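Local coordinates for putative sugar kinase PH1459 (Pyrococcus horikoshii, PDB 3EWM), which belongs to the PfkB family of carbohydrate kinases, binds ATP and probably phosphorylates a sugar, perhaps fructose, at residues I53-N58 against D106-N111. Residues are numbered along the deposited sequence; the frame is centred on the assembly and turned at random.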
ATOM      1  N   ILE A  53      17.124 -12.040  -3.860  1.00  9.92           N
ATOM      2  CA  ILE A  53      16.658 -11.696  -5.183  1.00  9.24           C
ATOM      3  C   ILE A  53      15.207 -11.314  -5.053  1.00  9.00           C
ATOM      4  O   ILE A  53      14.367 -12.107  -4.620  1.00  9.48           O
ATOM      5  CB  ILE A  53      16.834 -12.867  -6.162  1.00  9.02           C
ATOM      6  CG1 ILE A  53      18.329 -13.080  -6.437  1.00 10.66           C
ATOM      7  CG2 ILE A  53      16.013 -12.620  -7.482  1.00  8.61           C
ATOM      8  CD1 ILE A  53      18.664 -14.515  -6.739  1.00 13.70           C
ATOM      9  N   SER A  54      14.916 -10.078  -5.424  1.00  8.54           N
ATOM     10  CA  SER A  54      13.587  -9.555  -5.318  1.00  8.06           C
ATOM     11  C   SER A  54      13.453  -8.336  -6.214  1.00  8.43           C
ATOM     12  O   SER A  54      14.337  -8.044  -7.041  1.00  7.63           O
ATOM     13  CB  SER A  54      13.248  -9.206  -3.870  1.00  8.27           C
ATOM     14  OG  SER A  54      11.852  -9.012  -3.765  1.00  8.12           O
ATOM     15  N   LYS A  55      12.345  -7.623  -6.051  1.00  8.20           N
ATOM     16  CA  LYS A  55      12.091  -6.482  -6.893  1.00  9.01           C
ATOM     17  C   LYS A  55      11.299  -5.504  -6.066  1.00  8.61           C
ATOM     18  O   LYS A  55      10.316  -5.883  -5.413  1.00  9.31           O
ATOM     19  CB  LYS A  55      11.303  -6.897  -8.146  1.00  8.47           C
ATOM     20  CG  LYS A  55      11.482  -5.942  -9.323  1.00 10.44           C
ATOM     21  CD  LYS A  55      10.835  -6.503 -10.565  1.00 10.13           C
ATOM     22  CE  LYS A  55      10.937  -5.536 -11.734  1.00 11.70           C
ATOM     23  NZ  LYS A  55      10.358  -6.120 -12.976  1.00 11.91           N
ATOM     24  N   VAL A  56      11.756  -4.258  -6.062  1.00  8.12           N
ATOM     25  CA  VAL A  56      11.053  -3.186  -5.337  1.00  7.94           C
ATOM     26  C   VAL A  56      10.724  -2.092  -6.339  1.00  8.84           C
ATOM     27  O   VAL A  56      11.172  -2.136  -7.491  1.00  8.29           O
ATOM     28  CB  VAL A  56      11.909  -2.614  -4.166  1.00  7.48           C
ATOM     29  CG1 VAL A  56      12.106  -3.662  -3.070  1.00  6.39           C
ATOM     30  CG2 VAL A  56      13.262  -2.112  -4.666  1.00  8.08           C
ATOM     31  N   GLY A  57       9.944  -1.111  -5.906  1.00  8.85           N
ATOM     32  CA  GLY A  57       9.650   0.032  -6.739  1.00  9.36           C
ATOM     33  C   GLY A  57      10.842   0.965  -6.705  1.00  9.61           C
ATOM     34  O   GLY A  57      11.601   1.009  -5.726  1.00  9.05           O
ATOM     35  N   ASN A  58      11.003   1.722  -7.778  1.00 10.64           N
ATOM     36  CA  ASN A  58      11.919   2.857  -7.760  1.00 11.99           C
ATOM     37  C   ASN A  58      11.248   3.976  -6.959  1.00 11.80           C
ATOM     38  O   ASN A  58      10.711   4.939  -7.502  1.00 12.41           O
ATOM     39  CB  ASN A  58      12.278   3.305  -9.185  1.00 12.97           C
ATOM     40  CG  ASN A  58      13.212   4.507  -9.197  1.00 15.77           C
ATOM     41  OD1 ASN A  58      13.902   4.798  -8.202  1.00 15.66           O
ATOM     42  ND2 ASN A  58      13.242   5.217 -10.327  1.00 19.85           N
ATOM     43  N   ASP A 106      -0.589  -5.681  -6.636  1.00 15.31           N
ATOM     44  CA  ASP A 106       0.005  -5.227  -7.876  1.00 15.47           C
ATOM     45  C   ASP A 106       1.171  -4.354  -7.546  1.00 13.83           C
ATOM     46  O   ASP A 106       1.092  -3.118  -7.629  1.00 14.69           O
ATOM     47  CB  ASP A 106      -0.960  -4.545  -8.828  1.00 16.45           C
ATOM     48  CG  ASP A 106      -0.715  -4.981 -10.250  1.00 21.27           C
ATOM     49  OD1 ASP A 106      -1.593  -5.678 -10.815  1.00 26.73           O
ATOM     50  OD2 ASP A 106       0.391  -4.708 -10.769  1.00 24.40           O
ATOM     51  N   VAL A 107       2.240  -5.031  -7.143  1.00 11.14           N
ATOM     52  CA  VAL A 107       3.418  -4.400  -6.609  1.00 10.06           C
ATOM     53  C   VAL A 107       4.641  -5.052  -7.248  1.00  9.19           C
ATOM     54  O   VAL A 107       4.533  -6.077  -7.928  1.00  7.93           O
ATOM     55  CB  VAL A 107       3.487  -4.545  -5.066  1.00 10.14           C
ATOM     56  CG1 VAL A 107       2.377  -3.704  -4.380  1.00  8.73           C
ATOM     57  CG2 VAL A 107       3.408  -6.022  -4.663  1.00  9.12           C
ATOM     58  N   ALA A 108       5.797  -4.456  -6.993  1.00  8.46           N
ATOM     59  CA  ALA A 108       6.997  -4.736  -7.752  1.00  8.66           C
ATOM     60  C   ALA A 108       7.478  -6.171  -7.604  1.00  8.73           C
ATOM     61  O   ALA A 108       7.922  -6.769  -8.595  1.00  7.72           O
ATOM     62  CB  ALA A 108       8.090  -3.769  -7.361  1.00  9.23           C
ATOM     63  N   TYR A 109       7.370  -6.744  -6.396  1.00  7.63           N
ATOM     64  CA  TYR A 109       7.959  -8.078  -6.180  1.00  7.63           C
ATOM     65  C   TYR A 109       7.200  -9.178  -6.909  1.00  7.64           C
ATOM     66  O   TYR A 109       7.745 -10.270  -7.126  1.00  7.89           O
ATOM     67  CB  TYR A 109       8.153  -8.415  -4.685  1.00  7.63           C
ATOM     68  CG  TYR A 109       6.880  -8.587  -3.912  1.00  6.71           C
ATOM     69  CD1 TYR A 109       6.105  -9.741  -4.044  1.00  5.49           C
ATOM     70  CD2 TYR A 109       6.460  -7.598  -3.019  1.00  6.94           C
ATOM     71  CE1 TYR A 109       4.943  -9.914  -3.313  1.00  6.40           C
ATOM     72  CE2 TYR A 109       5.288  -7.748  -2.304  1.00  6.12           C
ATOM     73  CZ  TYR A 109       4.531  -8.906  -2.461  1.00  6.42           C
ATOM     74  OH  TYR A 109       3.359  -9.034  -1.761  1.00  8.76           O
ATOM     75  N   PHE A 110       5.966  -8.869  -7.307  1.00  8.16           N
ATOM     76  CA  PHE A 110       5.129  -9.772  -8.104  1.00  8.77           C
ATOM     77  C   PHE A 110       5.351  -9.592  -9.607  1.00  9.29           C
ATOM     78  O   PHE A 110       4.805 -10.349 -10.411  1.00  9.11           O
ATOM     79  CB  PHE A 110       3.647  -9.570  -7.782  1.00  8.62           C
ATOM     80  CG  PHE A 110       3.159 -10.312  -6.566  1.00  9.76           C
ATOM     81  CD1 PHE A 110       3.473 -11.654  -6.370  1.00 10.41           C
ATOM     82  CD2 PHE A 110       2.331  -9.674  -5.636  1.00 10.02           C
ATOM     83  CE1 PHE A 110       2.994 -12.348  -5.274  1.00 10.42           C
ATOM     84  CE2 PHE A 110       1.825 -10.379  -4.530  1.00 10.65           C
ATOM     85  CZ  PHE A 110       2.159 -11.710  -4.351  1.00  9.98           C
ATOM     86  N   ASN A 111       6.208  -8.639  -9.970  1.00  9.76           N
ATOM     87  CA  ASN A 111       6.493  -8.299 -11.362  1.00 10.73           C
ATOM     88  C   ASN A 111       7.897  -8.724 -11.856  1.00 11.76           C
ATOM     89  O   ASN A 111       8.475  -8.076 -12.731  1.00 11.17           O
ATOM     90  CB  ASN A 111       6.328  -6.782 -11.537  1.00 10.43           C
ATOM     91  CG  ASN A 111       6.029  -6.379 -12.966  1.00 11.50           C
ATOM     92  OD1 ASN A 111       5.382  -7.119 -13.717  1.00 10.47           O
ATOM     93  ND2 ASN A 111       6.462  -5.178 -13.338  1.00 10.54           N
TER
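K55 lays its side chain past the carbonyl oxygen of A108, in the short 3-10 turn that begins there. K55 CB is 3.4 Å from A108 O, and CG and CD follow close by. CG stands anti to the backbone N (chi1 -156°) and the chain beyond is extended, which carries the amine to N111. There K55 NZ donates a hydrogen bond of 2.7 Å to N111 O. The donor lies above the carbonyl plane, 40° out of it. The amine also forms a salt bridge with D116 and a weak, long ion pair with D82, which accepts a bond from N111 ND2 as well. These acids would offset the lysine charge. A108 O itself takes the backbone N-H of N111.

A108 CB presses on the strand backbone, 3.3 Å from V56 C, and also reaches G57 N. Y109 CB sits 3.4 Å from K55 O and near S54 OG, which bonds to G8 O, while the Y109 ring leads away from the strand, one face toward V107 CG2.

Away from the annotated ATP sites, the contact packs the loop between strand 100-103 and helix 119-124 against strand 49-57 of the central mixed sheet of this ribokinase-type fold, beside edge strand 79-82.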